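Local structure of putative exotoxin (superantigen) (Streptococcus pyogenes, 1TY0) at residues G158-A163 / S202-Y207; S102-N107 / N120-D125. The protein is a secreted streptococcal superantigen, a toxin that probably engages T-cell receptors through a surface it can also use to dimerise. All blocks are in the same frame, centred on the assembly; numbering follows the deposited sequence.

Contact 1 of 2, residues G158-A163 / S202-Y207; sequences GQLEIA and SHFDIY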
ATOM      1  N   GLY A 158       2.404  24.374   2.302  1.00 18.98           N
ATOM      2  CA  GLY A 158       1.776  24.182   1.008  1.00 18.25           C
ATOM      3  C   GLY A 158       0.289  23.923   1.092  1.00 20.15           C
ATOM      4  O   GLY A 158      -0.205  23.417   2.099  1.00 19.01           O
ATOM      5  N   GLN A 159      -0.428  24.281   0.031  1.00 18.54           N
ATOM      6  CA  GLN A 159      -1.865  24.077  -0.015  1.00 19.82           C
ATOM      7  C   GLN A 159      -2.298  23.584  -1.379  1.00 19.47           C
ATOM      8  O   GLN A 159      -1.705  23.932  -2.398  1.00 20.09           O
ATOM      9  CB  GLN A 159      -2.629  25.374   0.278  1.00 21.61           C
ATOM     10  CG  GLN A 159      -2.361  26.008   1.626  1.00 24.57           C
ATOM     11  CD  GLN A 159      -1.124  26.882   1.623  1.00 28.16           C
ATOM     12  OE1 GLN A 159      -0.910  27.672   0.701  1.00 28.76           O
ATOM     13  NE2 GLN A 159      -0.310  26.759   2.662  1.00 30.00           N
ATOM     14  N   LEU A 160      -3.339  22.766  -1.385  1.00 20.35           N
ATOM     15  CA  LEU A 160      -3.904  22.254  -2.619  1.00 20.61           C
ATOM     16  C   LEU A 160      -5.278  22.892  -2.700  1.00 21.73           C
ATOM     17  O   LEU A 160      -6.083  22.755  -1.779  1.00 18.93           O
ATOM     18  CB  LEU A 160      -4.041  20.729  -2.564  1.00 22.07           C
ATOM     19  CG  LEU A 160      -4.997  20.098  -3.580  1.00 23.87           C
ATOM     20  CD1 LEU A 160      -4.577  20.460  -4.994  1.00 23.69           C
ATOM     21  CD2 LEU A 160      -5.010  18.589  -3.390  1.00 24.89           C
ATOM     22  N   GLU A 161      -5.536  23.619  -3.783  1.00 22.29           N
ATOM     23  CA  GLU A 161      -6.829  24.260  -3.950  1.00 25.05           C
ATOM     24  C   GLU A 161      -7.511  23.719  -5.192  1.00 25.62           C
ATOM     25  O   GLU A 161      -6.918  23.679  -6.271  1.00 25.43           O
ATOM     26  CB  GLU A 161      -6.677  25.777  -4.073  1.00 29.07           C
ATOM     27  CG  GLU A 161      -6.013  26.440  -2.879  1.00 33.12           C
ATOM     28  CD  GLU A 161      -6.291  27.929  -2.827  1.00 37.17           C
ATOM     29  OE1 GLU A 161      -6.259  28.577  -3.896  1.00 39.60           O
ATOM     30  OE2 GLU A 161      -6.538  28.452  -1.719  1.00 39.61           O
ATOM     31  N   ILE A 162      -8.757  23.294  -5.029  1.00 25.55           N
ATOM     32  CA  ILE A 162      -9.524  22.757  -6.138  1.00 26.09           C
ATOM     33  C   ILE A 162     -10.644  23.715  -6.503  1.00 25.77           C
ATOM     34  O   ILE A 162     -11.514  24.009  -5.681  1.00 26.18           O
ATOM     35  CB  ILE A 162     -10.132  21.388  -5.783  1.00 27.39           C
ATOM     36  CG1 ILE A 162      -9.024  20.432  -5.343  1.00 29.01           C
ATOM     37  CG2 ILE A 162     -10.880  20.822  -6.983  1.00 29.05           C
ATOM     38  CD1 ILE A 162      -7.936  20.255  -6.372  1.00 30.38           C
ATOM     39  N   ALA A 163     -10.612  24.206  -7.737  1.00 24.90           N
ATOM     40  CA  ALA A 163     -11.626  25.133  -8.212  1.00 24.38           C
ATOM     41  C   ALA A 163     -12.819  24.389  -8.797  1.00 24.39           C
ATOM     42  O   ALA A 163     -12.689  23.637  -9.764  1.00 22.25           O
ATOM     43  CB  ALA A 163     -11.028  26.066  -9.257  1.00 24.54           C
ATOM     44  N   SER A 202     -13.087  22.651 -12.416  1.00 22.81           N
ATOM     45  CA  SER A 202     -12.497  23.616 -13.341  1.00 25.32           C
ATOM     46  C   SER A 202     -10.998  23.391 -13.495  1.00 25.06           C
ATOM     47  O   SER A 202     -10.502  23.169 -14.597  1.00 26.31           O
ATOM     48  CB  SER A 202     -12.745  25.041 -12.853  1.00 25.88           C
ATOM     49  OG  SER A 202     -12.058  25.967 -13.674  1.00 27.74           O
ATOM     50  N   HIS A 203     -10.285  23.453 -12.377  1.00 24.52           N
ATOM     51  CA  HIS A 203      -8.842  23.252 -12.363  1.00 23.96           C
ATOM     52  C   HIS A 203      -8.390  23.218 -10.915  1.00 22.57           C
ATOM     53  O   HIS A 203      -9.204  23.309 -10.000  1.00 23.28           O
ATOM     54  CB  HIS A 203      -8.127  24.399 -13.083  1.00 24.68           C
ATOM     55  CG  HIS A 203      -8.357  25.739 -12.458  1.00 25.84           C
ATOM     56  ND1 HIS A 203      -9.552  26.418 -12.570  1.00 26.90           N
ATOM     57  CD2 HIS A 203      -7.558  26.512 -11.683  1.00 25.80           C
ATOM     58  CE1 HIS A 203      -9.479  27.549 -11.890  1.00 26.29           C
ATOM     59  NE2 HIS A 203      -8.281  27.630 -11.343  1.00 25.76           N
ATOM     60  N   PHE A 204      -7.088  23.084 -10.707  1.00 22.10           N
ATOM     61  CA  PHE A 204      -6.558  23.064  -9.357  1.00 21.28           C
ATOM     62  C   PHE A 204      -5.312  23.930  -9.296  1.00 22.59           C
ATOM     63  O   PHE A 204      -4.736  24.295 -10.323  1.00 22.64           O
ATOM     64  CB  PHE A 204      -6.235  21.626  -8.925  1.00 20.44           C
ATOM     65  CG  PHE A 204      -5.017  21.046  -9.583  1.00 19.66           C
ATOM     66  CD1 PHE A 204      -3.755  21.246  -9.040  1.00 20.63           C
ATOM     67  CD2 PHE A 204      -5.133  20.292 -10.748  1.00 18.56           C
ATOM     68  CE1 PHE A 204      -2.621  20.703  -9.646  1.00 21.93           C
ATOM     69  CE2 PHE A 204      -4.010  19.744 -11.362  1.00 19.49           C
ATOM     70  CZ  PHE A 204      -2.749  19.949 -10.810  1.00 20.91           C
ATOM     71  N   ASP A 205      -4.915  24.272  -8.080  1.00 21.42           N
ATOM     72  CA  ASP A 205      -3.733  25.081  -7.859  1.00 21.75           C
ATOM     73  C   ASP A 205      -2.956  24.439  -6.729  1.00 20.12           C
ATOM     74  O   ASP A 205      -3.538  23.994  -5.746  1.00 21.81           O
ATOM     75  CB  ASP A 205      -4.112  26.508  -7.444  1.00 24.08           C
ATOM     76  CG  ASP A 205      -4.757  27.297  -8.563  1.00 26.81           C
ATOM     77  OD1 ASP A 205      -4.094  27.514  -9.599  1.00 27.10           O
ATOM     78  OD2 ASP A 205      -5.928  27.706  -8.406  1.00 28.83           O
ATOM     79  N   ILE A 206      -1.643  24.377  -6.890  1.00 19.58           N
ATOM     80  CA  ILE A 206      -0.765  23.838  -5.867  1.00 18.71           C
ATOM     81  C   ILE A 206       0.108  25.011  -5.452  1.00 19.50           C
ATOM     82  O   ILE A 206       0.815  25.583  -6.283  1.00 19.67           O
ATOM     83  CB  ILE A 206       0.157  22.724  -6.407  1.00 19.42           C
ATOM     84  CG1 ILE A 206      -0.669  21.504  -6.812  1.00 19.66           C
ATOM     85  CG2 ILE A 206       1.180  22.332  -5.339  1.00 19.06           C
ATOM     86  CD1 ILE A 206       0.156  20.401  -7.457  1.00 22.38           C
ATOM     87  N   TYR A 207       0.038  25.380  -4.178  1.00 17.75           N
ATOM     88  CA  TYR A 207       0.839  26.482  -3.654  1.00 19.79           C
ATOM     89  C   TYR A 207       1.907  25.931  -2.722  1.00 18.94           C
ATOM     90  O   TYR A 207       1.587  25.395  -1.664  1.00 19.34           O
ATOM     91  CB  TYR A 207      -0.036  27.452  -2.858  1.00 20.81           C
ATOM     92  CG  TYR A 207      -1.071  28.200  -3.669  1.00 23.96           C
ATOM     93  CD1 TYR A 207      -0.726  29.329  -4.411  1.00 25.62           C
ATOM     94  CD2 TYR A 207      -2.401  27.790  -3.675  1.00 24.65           C
ATOM     95  CE1 TYR A 207      -1.687  30.033  -5.137  1.00 26.79           C
ATOM     96  CE2 TYR A 207      -3.367  28.483  -4.396  1.00 26.70           C
ATOM     97  CZ  TYR A 207      -3.006  29.603  -5.123  1.00 27.30           C
ATOM     98  OH  TYR A 207      -3.971  30.295  -5.820  1.00 30.37           O
TER
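Two neighbouring antiparallel strands of the C-terminal beta-grasp sheet meet here, and one face of the pair carries the zinc site: His203 and Asp205 bind Zn(2+) together with His169 of the adjoining strand, although no metal is bound to this chain. Gln159, Glu161 and Ala163 form hydrogen-bonded pairs with Tyr207, Asp205 and His203; the bond from Glu161 N to Asp205 O is nearly straight at 177°. Ser202 N also donates to Ala163 O, so Ser202 and His203 both face Ala163 in a classic beta bulge. The imidazole, its CG in the crowded position between backbone N and carbonyl carbon (chi1 61°), folds back so that Ala163 CB sits over one face, a CH-pi contact 3.7 Å from the ring centroid. On the other side of the sheet, Leu160, Ile162 and Ile206 pack on helix 131-146, while Phe204 meets Ile104 and Pro121; Ile162 CD1 packs 3.4 Å from Phe204 CB. Glu161 reaches the edge of the Tyr207 ring, its carboxylate nearly perpendicular; OE1 lies 2.9 Å from CE2 and takes a weak bond from Tyr207 OH. Asp205 OD1 is held by Asn107 ND2, while Ser202 OG and His203 ND1 share a 2.8 Å hydrogen bond, the hydroxyl in the imidazole plane.

Contact 2 of 2, residues S102-N107 / N120-D125; sequences SKIVGN and NPIKID
This is a side-chain-and-backbone contact at the base of the beta-hairpin of strands 105-110 and 113-119, on the side of the beta-grasp sheet where 113-119 is the outermost strand of the chain. Asn120, in a left-handed backbone conformation, grips Ile104 twice. Its backbone N donates to Ile104 O at 2.8 Å, nearly along the C=O axis, while its side chain, with CG anti to the carbonyl carbon (chi1 -66°), swings OD1 back to accept Ile104 N at 2.9 Å. That second bond is almost straight at the hydrogen (171°), but the donor lies above the amide's carbonyl plane. The same OD1 rests against the base of Lys103, whose extended chain crosses the amide at about a right angle. Pro121 places its CD 3.5 Å from Ile104 O. Beneath the polar pair, the Ile104 side chain is buried: its CD1 tip lies against the backbone of 122-124 and touches both Ile122 CG1 (4.2 Å) and Ile124 CG1 (4.1 Å), side chains that continue onto Phe134 of helix 131-146. Farther along, where the two backbones diverge, a water spans them: its oxygen accepts from Ile124 N at 3.0 Å and can donate to Ser102 O at 2.9 Å.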
ATOM      1  N   SER A 102     -11.493  12.665 -18.950  1.00 37.40           N
ATOM      2  CA  SER A 102     -11.516  14.114 -18.830  1.00 36.01           C
ATOM      3  C   SER A 102     -10.123  14.646 -18.523  1.00 33.93           C
ATOM      4  O   SER A 102      -9.332  14.000 -17.833  1.00 34.86           O
ATOM      5  CB  SER A 102     -12.489  14.536 -17.730  1.00 37.48           C
ATOM      6  OG  SER A 102     -12.574  15.947 -17.645  1.00 39.72           O
ATOM      7  N   LYS A 103      -9.838  15.836 -19.036  1.00 31.12           N
ATOM      8  CA  LYS A 103      -8.546  16.477 -18.850  1.00 27.30           C
ATOM      9  C   LYS A 103      -8.458  17.174 -17.495  1.00 25.80           C
ATOM     10  O   LYS A 103      -9.382  17.879 -17.090  1.00 24.26           O
ATOM     11  CB  LYS A 103      -8.326  17.488 -19.979  1.00 27.70           C
ATOM     12  CG  LYS A 103      -6.965  18.158 -19.996  1.00 28.31           C
ATOM     13  CD  LYS A 103      -6.845  19.099 -21.187  1.00 28.69           C
ATOM     14  CE  LYS A 103      -5.447  19.687 -21.293  1.00 29.82           C
ATOM     15  NZ  LYS A 103      -5.311  20.608 -22.457  1.00 29.60           N
ATOM     16  N   ILE A 104      -7.350  16.961 -16.790  1.00 22.60           N
ATOM     17  CA  ILE A 104      -7.141  17.590 -15.490  1.00 21.75           C
ATOM     18  C   ILE A 104      -5.948  18.534 -15.595  1.00 20.24           C
ATOM     19  O   ILE A 104      -4.813  18.102 -15.791  1.00 18.99           O
ATOM     20  CB  ILE A 104      -6.878  16.539 -14.385  1.00 19.43           C
ATOM     21  CG1 ILE A 104      -8.098  15.625 -14.245  1.00 21.07           C
ATOM     22  CG2 ILE A 104      -6.581  17.236 -13.058  1.00 22.06           C
ATOM     23  CD1 ILE A 104      -7.926  14.506 -13.232  1.00 19.76           C
ATOM     24  N   VAL A 105      -6.219  19.826 -15.470  1.00 20.45           N
ATOM     25  CA  VAL A 105      -5.185  20.842 -15.575  1.00 20.73           C
ATOM     26  C   VAL A 105      -5.063  21.623 -14.278  1.00 21.36           C
ATOM     27  O   VAL A 105      -6.054  21.856 -13.588  1.00 22.38           O
ATOM     28  CB  VAL A 105      -5.505  21.827 -16.724  1.00 21.36           C
ATOM     29  CG1 VAL A 105      -4.409  22.876 -16.840  1.00 21.66           C
ATOM     30  CG2 VAL A 105      -5.651  21.065 -18.028  1.00 22.44           C
ATOM     31  N   GLY A 106      -3.840  22.022 -13.951  1.00 22.16           N
ATOM     32  CA  GLY A 106      -3.623  22.778 -12.734  1.00 22.58           C
ATOM     33  C   GLY A 106      -2.407  23.672 -12.808  1.00 22.62           C
ATOM     34  O   GLY A 106      -1.593  23.564 -13.728  1.00 22.79           O
ATOM     35  N   ASN A 107      -2.289  24.561 -11.828  1.00 22.27           N
ATOM     36  CA  ASN A 107      -1.172  25.492 -11.756  1.00 21.95           C
ATOM     37  C   ASN A 107      -0.306  25.170 -10.554  1.00 22.06           C
ATOM     38  O   ASN A 107      -0.814  24.863  -9.474  1.00 20.39           O
ATOM     39  CB  ASN A 107      -1.676  26.930 -11.620  1.00 24.18           C
ATOM     40  CG  ASN A 107      -2.464  27.389 -12.826  1.00 24.50           C
ATOM     41  OD1 ASN A 107      -1.941  27.435 -13.940  1.00 28.11           O
ATOM     42  ND2 ASN A 107      -3.729  27.733 -12.612  1.00 25.77           N
ATOM     43  N   ASN A 120      -2.623  16.973 -17.036  1.00 21.83           N
ATOM     44  CA  ASN A 120      -2.856  15.572 -16.713  1.00 21.35           C
ATOM     45  C   ASN A 120      -1.754  14.960 -15.854  1.00 19.87           C
ATOM     46  O   ASN A 120      -1.229  13.890 -16.170  1.00 19.26           O
ATOM     47  CB  ASN A 120      -3.032  14.750 -17.992  1.00 22.93           C
ATOM     48  CG  ASN A 120      -4.282  15.132 -18.754  1.00 24.91           C
ATOM     49  OD1 ASN A 120      -5.353  15.295 -18.166  1.00 23.88           O
ATOM     50  ND2 ASN A 120      -4.158  15.266 -20.072  1.00 24.67           N
ATOM     51  N   PRO A 121      -1.379  15.642 -14.760  1.00 19.28           N
ATOM     52  CA  PRO A 121      -0.334  15.126 -13.871  1.00 18.67           C
ATOM     53  C   PRO A 121      -0.854  13.863 -13.190  1.00 18.90           C
ATOM     54  O   PRO A 121      -0.084  12.984 -12.794  1.00 19.07           O
ATOM     55  CB  PRO A 121      -0.116  16.276 -12.893  1.00 18.70           C
ATOM     56  CG  PRO A 121      -1.459  16.914 -12.819  1.00 17.58           C
ATOM     57  CD  PRO A 121      -1.914  16.919 -14.255  1.00 19.34           C
ATOM     58  N   ILE A 122      -2.175  13.793 -13.065  1.00 18.62           N
ATOM     59  CA  ILE A 122      -2.850  12.650 -12.469  1.00 18.20           C
ATOM     60  C   ILE A 122      -4.050  12.320 -13.346  1.00 18.32           C
ATOM     61  O   ILE A 122      -4.460  13.123 -14.185  1.00 18.86           O
ATOM     62  CB  ILE A 122      -3.362  12.951 -11.037  1.00 17.97           C
ATOM     63  CG1 ILE A 122      -4.406  14.071 -11.074  1.00 17.41           C
ATOM     64  CG2 ILE A 122      -2.191  13.320 -10.136  1.00 16.45           C
ATOM     65  CD1 ILE A 122      -5.117  14.285  -9.752  1.00 21.10           C
ATOM     66  N   LYS A 123      -4.612  11.134 -13.162  1.00 18.77           N
ATOM     67  CA  LYS A 123      -5.768  10.751 -13.948  1.00 20.08           C
ATOM     68  C   LYS A 123      -6.855  10.159 -13.062  1.00 18.78           C
ATOM     69  O   LYS A 123      -6.580   9.370 -12.157  1.00 18.05           O
ATOM     70  CB  LYS A 123      -5.367   9.751 -15.038  1.00 21.88           C
ATOM     71  CG  LYS A 123      -6.473   9.471 -16.050  1.00 27.09           C
ATOM     72  CD  LYS A 123      -5.955   8.737 -17.279  1.00 30.43           C
ATOM     73  CE  LYS A 123      -7.032   8.635 -18.352  1.00 31.97           C
ATOM     74  NZ  LYS A 123      -6.511   8.050 -19.618  1.00 36.06           N
ATOM     75  N   ILE A 124      -8.088  10.573 -13.323  1.00 18.32           N
ATOM     76  CA  ILE A 124      -9.254  10.092 -12.591  1.00 19.37           C
ATOM     77  C   ILE A 124     -10.271   9.676 -13.648  1.00 22.12           C
ATOM     78  O   ILE A 124     -10.701  10.501 -14.450  1.00 21.50           O
ATOM     79  CB  ILE A 124      -9.841  11.203 -11.697  1.00 16.85           C
ATOM     80  CG1 ILE A 124      -8.831  11.554 -10.599  1.00 16.53           C
ATOM     81  CG2 ILE A 124     -11.165  10.751 -11.087  1.00 18.69           C
ATOM     82  CD1 ILE A 124      -9.296  12.642  -9.653  1.00 17.36           C
ATOM     83  N   ASP A 125     -10.639   8.397 -13.641  1.00 23.96           N
ATOM     84  CA  ASP A 125     -11.576   7.848 -14.621  1.00 27.67           C
ATOM     85  C   ASP A 125     -13.055   7.861 -14.237  1.00 27.24           C
ATOM     86  O   ASP A 125     -13.918   7.602 -15.079  1.00 27.31           O
ATOM     87  CB  ASP A 125     -11.158   6.419 -14.975  1.00 31.97           C
ATOM     88  CG  ASP A 125      -9.877   6.373 -15.791  1.00 36.02           C
ATOM     89  OD1 ASP A 125      -9.422   7.439 -16.257  1.00 38.97           O
ATOM     90  OD2 ASP A 125      -9.327   5.266 -15.974  1.00 40.34           O
TER
HETATM   91  O   HOH W   1      -8.375  12.090 -15.891  1.00 20.52           O

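In the fold
Both contacts belong to the beta-grasp domain and follow one another in series, neither nested nor crossed. From the N terminus, contact 2 comes first: it closes the hairpin of strands 105-110 and 113-119, joining its entry to its exit. The chain then runs through helix 131-146 before contact 1 closes the longer loop between strands 157-164 and 201-209. The two meet side by side, because strand 201-209 lies between 105-110 and 157-164 and runs parallel to the former; Asn107 N and O probably bond to Phe204 O and Ile206 N. Phe204 bridges to Ile104 and Pro121, while Leu160, Ile162 and Ile206 of contact 1 and Ile122 and Ile124 of contact 2 reach helix 131-146.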